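Local coordinates for putative adhesin (PDB 4QDG), which probably acts as an outer-membrane lipoprotein of the FimB/Mfa2 family, helping to assemble or attach pili at the bacterial surface, at residues H13-F19 / Y65-L71; A32-L38 / L60-Y65; I174-N178 / W231-K235; E278-F284 / I296-D300. All coordinates share one frame; numbering follows the deposited sequence.

Interaction 1 (H13-F19 / Y65-L71); sequences HGVSLRF and YRMKLDL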
# COMPACT_ATOMS: atom_id res chain seq x y z
N HIS A 13 30.59 3.26 -19.83
CA HIS A 13 29.46 2.55 -20.38
C HIS A 13 28.51 2.04 -19.28
O HIS A 13 28.97 1.55 -18.24
CB HIS A 13 30.01 1.37 -21.21
CG HIS A 13 29.00 0.76 -22.12
ND1 HIS A 13 28.80 1.24 -23.39
CD2 HIS A 13 28.19 -0.30 -21.91
CE1 HIS A 13 27.87 0.47 -23.92
NE2 HIS A 13 27.47 -0.46 -23.06
N GLY A 14 27.21 2.17 -19.53
CA GLY A 14 26.20 1.67 -18.60
C GLY A 14 24.83 2.31 -18.71
O GLY A 14 24.35 2.61 -19.80
N VAL A 15 24.19 2.49 -17.55
CA VAL A 15 22.86 3.08 -17.46
C VAL A 15 22.87 4.20 -16.43
O VAL A 15 23.76 4.25 -15.58
CB VAL A 15 21.74 2.05 -17.13
CG1 VAL A 15 21.61 0.98 -18.22
CG2 VAL A 15 21.94 1.43 -15.75
N SER A 16 21.86 5.06 -16.52
CA SER A 16 21.58 6.17 -15.62
C SER A 16 20.10 6.10 -15.32
O SER A 16 19.26 6.35 -16.19
CB SER A 16 22.00 7.50 -16.24
OG SER A 16 21.57 8.56 -15.39
N LEU A 17 19.75 5.71 -14.11
CA LEU A 17 18.36 5.49 -13.76
C LEU A 17 17.73 6.59 -12.96
O LEU A 17 18.29 7.04 -11.98
CB LEU A 17 18.18 4.17 -13.00
CG LEU A 17 18.71 2.92 -13.68
CD1 LEU A 17 18.50 1.70 -12.80
CD2 LEU A 17 18.06 2.72 -15.05
N ARG A 18 16.51 6.96 -13.37
CA ARG A 18 15.62 7.90 -12.68
C ARG A 18 14.55 7.04 -12.00
O ARG A 18 14.15 6.00 -12.54
CB ARG A 18 15.01 8.93 -13.66
CG ARG A 18 14.02 9.91 -13.01
CD ARG A 18 13.52 10.98 -13.96
NE ARG A 18 12.77 12.01 -13.24
CZ ARG A 18 11.58 12.48 -13.59
NH1 ARG A 18 10.97 12.02 -14.69
NH2 ARG A 18 10.98 13.41 -12.86
N PHE A 19 14.14 7.43 -10.79
CA PHE A 19 13.11 6.72 -10.05
C PHE A 19 11.93 7.65 -9.80
O PHE A 19 12.11 8.73 -9.24
CB PHE A 19 13.68 6.15 -8.74
CG PHE A 19 14.84 5.22 -8.96
CD1 PHE A 19 16.14 5.70 -9.03
CD2 PHE A 19 14.64 3.85 -9.10
CE1 PHE A 19 17.22 4.84 -9.26
CE2 PHE A 19 15.72 2.99 -9.33
CZ PHE A 19 17.00 3.50 -9.42
N TYR A 65 18.01 13.59 -8.83
CA TYR A 65 18.73 12.36 -8.52
C TYR A 65 18.64 11.32 -9.63
O TYR A 65 17.56 11.05 -10.16
CB TYR A 65 18.22 11.69 -7.20
CG TYR A 65 18.81 10.32 -6.93
CD1 TYR A 65 20.17 10.16 -6.70
CD2 TYR A 65 18.02 9.17 -7.02
CE1 TYR A 65 20.74 8.89 -6.54
CE2 TYR A 65 18.58 7.89 -6.85
CZ TYR A 65 19.94 7.76 -6.60
OH TYR A 65 20.50 6.52 -6.43
N ARG A 66 19.80 10.75 -9.96
CA ARG A 66 19.96 9.68 -10.95
C ARG A 66 20.97 8.67 -10.44
O ARG A 66 21.93 9.04 -9.78
CB ARG A 66 20.43 10.20 -12.33
CG ARG A 66 19.53 11.24 -13.00
CD ARG A 66 18.16 10.75 -13.41
NE ARG A 66 17.42 11.82 -14.06
CZ ARG A 66 16.60 12.67 -13.45
NH1 ARG A 66 16.36 12.55 -12.15
NH2 ARG A 66 16.00 13.63 -14.14
N MSE A 67 20.75 7.40 -10.71
CA MSE A 67 21.69 6.39 -10.29
C MSE A 67 22.53 5.99 -11.50
O MSE A 67 22.02 5.39 -12.44
CB MSE A 67 20.98 5.17 -9.69
CG MSE A 67 21.97 4.16 -9.12
SE MSE A 67 21.12 2.51 -8.60
CE MSE A 67 20.21 3.18 -6.97
N LYS A 68 23.83 6.34 -11.45
CA LYS A 68 24.78 6.01 -12.49
C LYS A 68 25.31 4.61 -12.23
O LYS A 68 25.80 4.34 -11.13
CB LYS A 68 25.90 7.05 -12.48
CG LYS A 68 26.97 6.85 -13.53
CD LYS A 68 28.07 7.93 -13.39
CE LYS A 68 29.06 7.67 -12.26
NZ LYS A 68 30.01 6.57 -12.60
N LEU A 69 25.18 3.71 -13.21
CA LEU A 69 25.68 2.36 -13.08
C LEU A 69 26.65 2.04 -14.18
O LEU A 69 26.25 1.99 -15.35
CB LEU A 69 24.55 1.30 -13.04
CG LEU A 69 23.61 1.28 -11.84
CD1 LEU A 69 22.40 0.38 -12.12
CD2 LEU A 69 24.31 0.77 -10.61
N ASP A 70 27.90 1.76 -13.81
CA ASP A 70 28.91 1.29 -14.75
C ASP A 70 28.64 -0.20 -14.97
O ASP A 70 28.62 -0.96 -14.01
CB ASP A 70 30.34 1.57 -14.25
CG ASP A 70 30.69 3.03 -14.34
OD1 ASP A 70 30.77 3.56 -15.47
OD2 ASP A 70 30.85 3.66 -13.28
N LEU A 71 28.33 -0.59 -16.21
CA LEU A 71 27.99 -1.97 -16.54
C LEU A 71 28.63 -2.42 -17.84
O LEU A 71 28.79 -1.62 -18.77
CB LEU A 71 26.45 -2.14 -16.65
CG LEU A 71 25.63 -2.01 -15.36
CD1 LEU A 71 24.17 -1.91 -15.67
CD2 LEU A 71 25.92 -3.15 -14.38
O HOH W 1 32.19 2.28 -17.42
O HOH W 2 15.32 9.67 -9.45
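Phe-19 turns the edge of its ring toward Met-67, a selenomethionine, with CE1 3.8 Å from Met-67 CB, while CD1 meets Tyr-65 CE2 at 3.9 Å in an oblique approach. The pair belongs to an antiparallel ladder of strands 15-19 and 67-70, part of a β-rich region consistent with the transthyretin-like folds of fimbrillin relatives. The N-to-C directions of the two strands lie 153° apart, and the backbone supplies most of the polar grip. Val-15 and Leu-69 exchange two hydrogen bonds, as do Leu-17 and Met-67. One more, from Leu-71 N to His-13 O (3.0 Å), extends the ladder past the corner at Gly-14, whose backbone (phi 158°, psi -143°) lies in a region suited to glycine.

The face carrying Val-15, Leu-17, Met-67 and Leu-69 is buried. Val-15 and Leu-69 run side by side: Val-15 CG2, set between its own backbone N and carbonyl carbon, touches Leu-69 CB at 3.8 Å and also reaches Leu-71 CD1. Farther along, Leu-17 CD1 meets the same Leu-69 CD1 that Val-15 CG2 borders. Phe-78 of strand 75-82 and Leu-133 of strand 127-137 cover this layer.

The face of Ser-16 and Lys-68 is polar. Lys-68 NZ makes a salt bridge to Asp-70 OD2, and Asp-70 OD1 has Tyr-139 as a further partner. Beyond the corner, the ring nitrogens of His-13 bond Asp-137 and Thr-135. At the Tyr-65 end, a water accepts from Phe-19 N and donates to Tyr-65 O at 2.7 Å.

Interaction 2 (A32-L38 / L60-Y65); sequences AKKVDCL and LQDENY. With MG (magnesium ion), chain C.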
# COMPACT_ATOMS: atom_id res chain seq x y z
N ALA A 32 10.37 11.92 -4.28
CA ALA A 32 11.23 12.72 -3.40
C ALA A 32 10.64 12.89 -2.00
O ALA A 32 11.39 12.85 -1.03
CB ALA A 32 11.51 14.09 -4.02
N LYS A 33 9.33 13.02 -1.89
CA LYS A 33 8.73 13.21 -0.57
C LYS A 33 8.28 11.90 0.07
O LYS A 33 8.12 11.87 1.29
CB LYS A 33 7.57 14.23 -0.58
CG LYS A 33 6.60 14.14 -1.75
CD LYS A 33 5.70 15.38 -1.80
CE LYS A 33 4.82 15.43 -3.04
NZ LYS A 33 3.78 16.49 -2.96
N LYS A 34 8.13 10.80 -0.71
CA LYS A 34 7.63 9.56 -0.13
C LYS A 34 8.66 8.44 0.01
O LYS A 34 8.53 7.68 0.95
CB LYS A 34 6.40 9.03 -0.90
CG LYS A 34 5.20 10.01 -0.96
CD LYS A 34 4.77 10.58 0.39
CE LYS A 34 3.46 10.06 0.92
NZ LYS A 34 3.59 9.50 2.29
N VAL A 35 9.65 8.31 -0.90
CA VAL A 35 10.59 7.18 -0.83
C VAL A 35 11.92 7.62 -0.24
O VAL A 35 12.70 8.29 -0.90
CB VAL A 35 10.77 6.47 -2.20
CG1 VAL A 35 11.67 5.24 -2.07
CG2 VAL A 35 9.42 6.08 -2.80
N ASP A 36 12.17 7.20 1.02
CA ASP A 36 13.33 7.54 1.86
C ASP A 36 14.49 6.51 1.79
O ASP A 36 15.57 6.77 2.31
CB ASP A 36 12.85 7.66 3.33
CG ASP A 36 12.37 6.36 4.00
OD1 ASP A 36 11.91 5.45 3.27
OD2 ASP A 36 12.46 6.26 5.24
N CYS A 37 14.24 5.33 1.21
CA CYS A 37 15.25 4.29 1.07
C CYS A 37 14.97 3.50 -0.18
O CYS A 37 13.83 3.18 -0.49
CB CYS A 37 15.35 3.40 2.31
SG CYS A 37 13.82 2.53 2.74
N LEU A 38 16.01 3.25 -0.96
CA LEU A 38 15.87 2.60 -2.23
C LEU A 38 16.79 1.38 -2.35
O LEU A 38 17.95 1.45 -1.99
CB LEU A 38 16.19 3.65 -3.31
CG LEU A 38 16.20 3.26 -4.78
CD1 LEU A 38 14.80 2.81 -5.26
CD2 LEU A 38 16.70 4.41 -5.58
N LEU A 60 17.90 11.28 -2.16
CA LEU A 60 16.62 10.77 -2.65
C LEU A 60 15.55 11.87 -2.65
O LEU A 60 14.56 11.75 -3.36
CB LEU A 60 16.14 9.56 -1.85
CG LEU A 60 16.94 8.27 -1.97
CD1 LEU A 60 16.39 7.24 -1.09
CD2 LEU A 60 16.95 7.74 -3.39
N GLN A 61 15.76 12.92 -1.86
CA GLN A 61 14.87 14.07 -1.76
C GLN A 61 15.16 15.05 -2.90
O GLN A 61 14.37 15.96 -3.14
CB GLN A 61 14.99 14.75 -0.39
CG GLN A 61 14.26 14.00 0.73
CD GLN A 61 15.14 12.98 1.42
OE1 GLN A 61 16.03 13.32 2.20
NE2 GLN A 61 14.88 11.71 1.21
N ASP A 62 16.27 14.86 -3.62
CA ASP A 62 16.61 15.68 -4.77
C ASP A 62 15.90 15.09 -6.00
O ASP A 62 16.10 13.92 -6.31
CB ASP A 62 18.15 15.76 -4.93
CG ASP A 62 18.66 16.47 -6.17
OD1 ASP A 62 17.92 17.33 -6.72
OD2 ASP A 62 19.82 16.20 -6.57
N GLU A 63 15.05 15.90 -6.68
CA GLU A 63 14.29 15.44 -7.83
C GLU A 63 15.19 15.23 -9.07
O GLU A 63 14.80 14.48 -9.97
CB GLU A 63 13.10 16.36 -8.13
CG GLU A 63 11.81 15.83 -7.49
CD GLU A 63 10.65 16.81 -7.32
OE1 GLU A 63 10.88 17.89 -6.74
OE2 GLU A 63 9.51 16.46 -7.71
N ASN A 64 16.41 15.82 -9.07
CA ASN A 64 17.42 15.65 -10.12
C ASN A 64 18.28 14.39 -9.89
O ASN A 64 19.20 14.15 -10.68
CB ASN A 64 18.33 16.90 -10.22
CG ASN A 64 17.63 18.16 -10.71
OD1 ASN A 64 16.85 18.15 -11.68
ND2 ASN A 64 17.92 19.29 -10.06
N TYR A 65 18.01 13.59 -8.83
CA TYR A 65 18.73 12.36 -8.52
C TYR A 65 18.64 11.32 -9.63
O TYR A 65 17.56 11.05 -10.16
CB TYR A 65 18.22 11.69 -7.20
CG TYR A 65 18.81 10.32 -6.93
CD1 TYR A 65 20.17 10.16 -6.70
CD2 TYR A 65 18.02 9.17 -7.02
CE1 TYR A 65 20.74 8.89 -6.54
CE2 TYR A 65 18.58 7.89 -6.85
CZ TYR A 65 19.94 7.76 -6.60
OH TYR A 65 20.50 6.52 -6.43
MG MG C . 12.49 3.77 4.59
O HOH W 3 12.82 10.87 -0.23
O HOH W 4 8.96 13.78 -6.05
O HOH W 5 16.20 9.44 2.15
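The first magnesium site of this protein has hydrophobic backing from Leu-60, whose CD1 lies 3.5 Å from the carbonyl carbon of Asp-36 and also borders Cys-37 N. Asp-36 and Cys-37 reach away from that leucine to the metal: the aspartate chelates through both oxygens, OD1 at 2.2 Å and OD2 more loosely, and Cys-37 SG binds the magnesium at 2.6 Å. Asp-36 CG and Cys-37 SG both sit between backbone N and carbonyl carbon (chi1 67° and 59°), which helps bring two successive residues onto one ion. Cys-86 and His-124 complete the protein ligands.

No direct hydrogen bond joins the two segments; water does the work. One molecule donates to Ala-32 O and to Val-35 O, and accepts from Gln-61 NE2 at 2.7 Å, so it ties the end of the short helix to the loop. The same amide nitrogen also donates to a second water, which lies near Asp-36 O. The bend of Gln-61 at chi2 (90°) turns the amide nitrogen toward both waters.

Ala-32 meets two carbonyls: CB lies 3.5 Å from Gln-61 O, and CA makes a C-H...O contact to Leu-60 O. The apolar part is made by Leu-60 CD2, which meets Leu-38 CD2 at 4.0 Å; Leu-38 CD2 also comes to the edge of the Tyr-65 ring.

The loop 60-65, carrying an Asx turn at Asp-62, thus packs against the end of helix 31-34 and the start of strand 38-44, with Val-55 of strand 49-55 against Leu-60 and Phe-19 of strand 15-20 beside Leu-38.

Interaction 3 (I174-N178 / W231-K235); sequences ITDDN and WYSPK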
# COMPACT_ATOMS: atom_id res chain seq x y z
N ILE A 174 -9.38 -6.26 9.70
CA ILE A 174 -9.29 -6.51 8.28
C ILE A 174 -8.62 -7.86 8.16
O ILE A 174 -7.52 -8.03 8.67
CB ILE A 174 -8.64 -5.42 7.40
CG1 ILE A 174 -9.53 -4.17 7.35
CG2 ILE A 174 -8.39 -5.94 5.97
CD1 ILE A 174 -8.88 -2.89 6.75
N THR A 175 -9.33 -8.85 7.60
CA THR A 175 -8.73 -10.14 7.31
C THR A 175 -8.40 -10.15 5.81
O THR A 175 -9.20 -9.71 4.97
CB THR A 175 -9.61 -11.32 7.73
OG1 THR A 175 -10.93 -11.14 7.20
CG2 THR A 175 -9.60 -11.56 9.24
N ASP A 176 -7.21 -10.64 5.49
CA ASP A 176 -6.73 -10.72 4.11
C ASP A 176 -5.61 -11.72 4.04
O ASP A 176 -5.12 -12.15 5.07
CB ASP A 176 -6.24 -9.33 3.62
CG ASP A 176 -6.27 -9.11 2.12
OD1 ASP A 176 -6.35 -10.13 1.36
OD2 ASP A 176 -6.29 -7.94 1.69
N ASP A 177 -5.22 -12.09 2.82
CA ASP A 177 -4.08 -12.96 2.57
C ASP A 177 -3.22 -12.21 1.56
O ASP A 177 -3.26 -12.48 0.36
CB ASP A 177 -4.56 -14.37 2.09
CG ASP A 177 -3.45 -15.40 1.97
OD1 ASP A 177 -2.26 -15.00 1.83
OD2 ASP A 177 -3.77 -16.62 2.00
N ASN A 178 -2.49 -11.19 2.04
CA ASN A 178 -1.75 -10.31 1.14
C ASN A 178 -0.36 -9.88 1.66
O ASN A 178 0.09 -8.81 1.29
CB ASN A 178 -2.61 -9.03 0.89
CG ASN A 178 -2.89 -8.20 2.12
OD1 ASN A 178 -2.79 -8.67 3.24
ND2 ASN A 178 -3.27 -6.91 1.94
N TRP A 231 -8.85 -16.03 -5.42
CA TRP A 231 -8.50 -16.89 -4.28
C TRP A 231 -8.66 -16.23 -2.90
O TRP A 231 -8.62 -16.93 -1.89
CB TRP A 231 -7.10 -17.51 -4.43
CG TRP A 231 -5.98 -16.54 -4.69
CD1 TRP A 231 -5.49 -16.17 -5.91
CD2 TRP A 231 -5.14 -15.92 -3.71
NE1 TRP A 231 -4.42 -15.32 -5.75
CE2 TRP A 231 -4.16 -15.18 -4.40
CE3 TRP A 231 -5.12 -15.91 -2.30
CZ2 TRP A 231 -3.17 -14.42 -3.74
CZ3 TRP A 231 -4.15 -15.15 -1.65
CH2 TRP A 231 -3.19 -14.42 -2.37
N TYR A 232 -8.88 -14.91 -2.83
CA TYR A 232 -9.14 -14.26 -1.55
C TYR A 232 -10.02 -13.07 -1.73
O TYR A 232 -9.85 -12.28 -2.65
CB TYR A 232 -7.88 -13.88 -0.73
CG TYR A 232 -8.16 -14.02 0.75
CD1 TYR A 232 -8.10 -15.27 1.36
CD2 TYR A 232 -8.63 -12.94 1.50
CE1 TYR A 232 -8.46 -15.43 2.69
CE2 TYR A 232 -9.01 -13.11 2.83
CZ TYR A 232 -8.90 -14.36 3.43
OH TYR A 232 -9.25 -14.59 4.73
N SER A 233 -10.98 -12.94 -0.81
CA SER A 233 -11.94 -11.85 -0.72
C SER A 233 -11.71 -11.14 0.64
O SER A 233 -12.23 -11.58 1.66
CB SER A 233 -13.37 -12.39 -0.87
OG SER A 233 -14.31 -11.33 -0.92
N PRO A 234 -10.85 -10.09 0.67
CA PRO A 234 -10.58 -9.40 1.96
C PRO A 234 -11.86 -8.87 2.63
O PRO A 234 -12.78 -8.37 1.95
CB PRO A 234 -9.65 -8.25 1.57
CG PRO A 234 -9.13 -8.61 0.22
CD PRO A 234 -10.13 -9.46 -0.45
N LYS A 235 -11.88 -9.00 3.97
CA LYS A 235 -13.03 -8.60 4.76
C LYS A 235 -12.72 -7.48 5.76
O LYS A 235 -11.66 -7.48 6.39
CB LYS A 235 -13.60 -9.81 5.51
CG LYS A 235 -14.21 -10.89 4.61
CD LYS A 235 -15.64 -10.58 4.18
CE LYS A 235 -16.22 -11.66 3.29
NZ LYS A 235 -15.66 -11.60 1.91
O HOH W 6 -11.41 -13.28 5.56
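Trp-231 begins the second segment by presenting its six-membered ring to Asp-177: CH2 lies 3.3 Å from Asp-177 O, and the carboxylate carbon sits in the indole plane at the CZ3 edge. Carboxylate and ring stand almost perpendicular, 86° apart. The carboxylate itself is held from another quarter, since backbone nitrogens of Gly-191 and Asn-190 donate to its two oxygens and fix its rotation.

Tyr-232 receives the same aspartate on a face. Asp-177 CB makes a CH-pi contact 4.0 Å from the ring centroid and 22° off the normal, while CE2 of the tyrosine approaches Asp-176 CA. At the far end of the ring, Tyr-232 OH shares a water with Thr-175 OG1, each oxygen 2.7 Å from it.

Pro-234 runs beside the Asp-176 side chain, its CG 3.3 Å from Asp-176 OD2. Asp-176, whose chi1 of -155° carries CG to the side opposite its own N, also turns OD1 back to accept from Asp-177 N, on the anti side of the carboxylate, at 2.7 Å. Arg-229 forms a salt bridge to OD1, so this oxygen is gripped twice.

Lys-235 then settles into regular strand pairing. Its N donates to Thr-175 O at 2.9 Å and its O accepts from Thr-175 N; Lys-235 CB touches Thr-175 OG1 at 3.4 Å. Such an arrangement marks the place where an irregular run of chain enters an antiparallel sheet: the single hydrogen-bonded pair opens the pairing of strands 170-176 and 235-240, the central two of a four-stranded antiparallel sheet.

Interaction 4 (E278-F284 / I296-D300); sequences EWSMIFF and IKIND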
# COMPACT_ATOMS: atom_id res chain seq x y z
N GLU A 278 -4.85 6.07 0.50
CA GLU A 278 -5.46 6.71 1.65
C GLU A 278 -6.95 6.57 1.50
O GLU A 278 -7.51 7.12 0.56
CB GLU A 278 -5.01 8.19 1.79
CG GLU A 278 -3.54 8.38 2.15
CD GLU A 278 -3.06 7.90 3.52
OE1 GLU A 278 -3.88 7.82 4.46
OE2 GLU A 278 -1.83 7.66 3.66
N TRP A 279 -7.56 5.72 2.34
CA TRP A 279 -8.98 5.40 2.27
C TRP A 279 -9.70 5.78 3.53
O TRP A 279 -9.14 5.68 4.63
CB TRP A 279 -9.14 3.88 2.07
CG TRP A 279 -8.37 3.30 0.92
CD1 TRP A 279 -7.12 2.74 0.97
CD2 TRP A 279 -8.84 3.12 -0.42
NE1 TRP A 279 -6.77 2.27 -0.27
CE2 TRP A 279 -7.80 2.48 -1.15
CE3 TRP A 279 -10.01 3.50 -1.10
CZ2 TRP A 279 -7.92 2.17 -2.51
CZ3 TRP A 279 -10.13 3.19 -2.45
CH2 TRP A 279 -9.09 2.53 -3.14
N SER A 280 -10.97 6.17 3.39
CA SER A 280 -11.81 6.48 4.55
C SER A 280 -13.21 5.98 4.29
O SER A 280 -13.69 6.04 3.15
CB SER A 280 -11.77 7.95 4.94
OG SER A 280 -12.37 8.81 3.98
N MSE A 281 -13.81 5.37 5.31
CA MSE A 281 -15.15 4.81 5.16
C MSE A 281 -16.01 5.15 6.36
O MSE A 281 -15.66 4.81 7.48
CB MSE A 281 -15.09 3.30 4.99
CG MSE A 281 -14.22 2.83 3.85
SE MSE A 281 -14.16 0.88 3.84
CE MSE A 281 -15.91 0.54 2.99
N ILE A 282 -17.13 5.81 6.11
CA ILE A 282 -18.06 6.19 7.17
C ILE A 282 -19.29 5.29 7.09
O ILE A 282 -19.96 5.25 6.06
CB ILE A 282 -18.45 7.69 7.14
CG1 ILE A 282 -17.19 8.59 7.15
CG2 ILE A 282 -19.38 8.01 8.33
CD1 ILE A 282 -17.44 10.03 6.83
N PHE A 283 -19.56 4.58 8.19
CA PHE A 283 -20.73 3.74 8.35
C PHE A 283 -21.69 4.45 9.31
O PHE A 283 -21.26 4.93 10.37
CB PHE A 283 -20.34 2.33 8.85
CG PHE A 283 -19.47 1.53 7.89
CD1 PHE A 283 -18.09 1.69 7.88
CD2 PHE A 283 -20.03 0.60 7.03
CE1 PHE A 283 -17.29 0.96 7.00
CE2 PHE A 283 -19.23 -0.13 6.15
CZ PHE A 283 -17.86 0.05 6.15
N PHE A 284 -22.97 4.53 8.94
CA PHE A 284 -23.96 5.21 9.78
C PHE A 284 -24.71 4.18 10.63
O PHE A 284 -25.06 3.10 10.14
CB PHE A 284 -24.91 6.08 8.95
CG PHE A 284 -24.15 7.16 8.23
CD1 PHE A 284 -23.83 8.35 8.87
CD2 PHE A 284 -23.68 6.95 6.93
CE1 PHE A 284 -23.09 9.34 8.21
CE2 PHE A 284 -22.92 7.92 6.29
CZ PHE A 284 -22.61 9.10 6.94
N ILE A 296 -23.23 4.70 2.62
CA ILE A 296 -21.96 4.90 3.34
C ILE A 296 -21.18 6.02 2.62
O ILE A 296 -21.58 6.48 1.55
CB ILE A 296 -21.11 3.59 3.50
CG1 ILE A 296 -20.72 2.97 2.13
CG2 ILE A 296 -21.79 2.57 4.45
CD1 ILE A 296 -19.51 2.01 2.18
N LYS A 297 -20.09 6.45 3.22
CA LYS A 297 -19.21 7.41 2.60
C LYS A 297 -17.90 6.74 2.35
O LYS A 297 -17.37 6.10 3.25
CB LYS A 297 -19.02 8.67 3.45
CG LYS A 297 -19.92 9.80 3.01
CD LYS A 297 -19.74 11.01 3.89
CE LYS A 297 -19.84 12.28 3.09
NZ LYS A 297 -20.35 13.40 3.92
N ILE A 298 -17.39 6.82 1.10
CA ILE A 298 -16.06 6.31 0.76
C ILE A 298 -15.29 7.50 0.25
O ILE A 298 -15.76 8.16 -0.68
CB ILE A 298 -16.04 5.11 -0.21
CG1 ILE A 298 -17.00 4.01 0.26
CG2 ILE A 298 -14.60 4.60 -0.35
CD1 ILE A 298 -17.07 2.80 -0.62
N ASN A 299 -14.14 7.81 0.87
CA ASN A 299 -13.27 8.94 0.50
C ASN A 299 -14.07 10.23 0.32
O ASN A 299 -13.88 10.97 -0.65
CB ASN A 299 -12.41 8.60 -0.74
CG ASN A 299 -11.46 7.45 -0.48
OD1 ASN A 299 -11.34 6.97 0.63
ND2 ASN A 299 -10.81 6.95 -1.50
N ASP A 300 -14.97 10.50 1.28
CA ASP A 300 -15.85 11.68 1.37
C ASP A 300 -16.95 11.68 0.28
O ASP A 300 -17.62 12.68 0.10
CB ASP A 300 -15.03 12.99 1.35
CG ASP A 300 -15.71 14.19 2.01
OD1 ASP A 300 -16.28 14.02 3.13
OD2 ASP A 300 -15.66 15.31 1.43
O HOH W 7 -15.38 9.07 3.71
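Strands 278-284 and 296-298 run almost exactly antiparallel, 173° apart, with axes 4.7 Å from each other, as the two arms of a β-hairpin. Ile-282 and Lys-297 form the hydrogen-bonded pair, Ile-282 N to Lys-297 O at 2.9 Å and the reverse bond slightly longer. Beyond Ile-298 the ladder is continued in a mixed way. Asn-299 N gives a bond to Ser-280 O, but Ser-280 N is answered by the side chain of Asn-299: with CG opposite the carbonyl carbon (chi1 -63°), OD1 is carried to Ser-280 N and accepts at 2.9 Å, the donor nearly in line with the amide C=O (173°). The asparagine thus stands in for a backbone carbonyl just as its own backbone turns left-handed, leading into strand 301-304. Its ND2 meets Trp-279 CE3 obliquely at 3.6 Å.

One face is apolar. Met-281, a selenomethionine, lies along Ile-296, CE touching CD1 at 4.0 Å, and Phe-283 CD2 meets Ile-296 CG2 at 3.7 Å. On the other, Ile-282 CB packs on Lys-297 CB, and Ile-282 CD1 follows the lysine chain to CD.

The buried face meets helix 252-263, with Leu-252 against Met-281 and Tyr-255 against Ile-296. Strand 278-285 also pairs, in parallel, with strand 140-159; nearby, Trp-279 NE1 hydrogen-bonds Asn-151 OD1 of the second magnesium site.

In the fold
Interactions 1 and 2 share Tyr-65 and touch directly, Phe-19 CD1 meeting Leu-38 CD2 at 3.7 Å, so one apolar layer runs through both. Interactions 3 and 4, with centres about 19 Å apart and no touch, lie across the chain's centre from interaction 1; interaction 2 comes within about 6 Å of interaction 4 at the nearest atoms. Interactions 1 and 4 are ladders with a buried apolar face, each joined to strand 140-159. Interaction 3 has one bridged pair and relies on aromatic-to-aspartate packing, whereas interaction 2 depends on bridging waters, with two residues binding a magnesium. All four are partly buried; 1, 2 and 4 include exposed residues among those that touch, 3 does not.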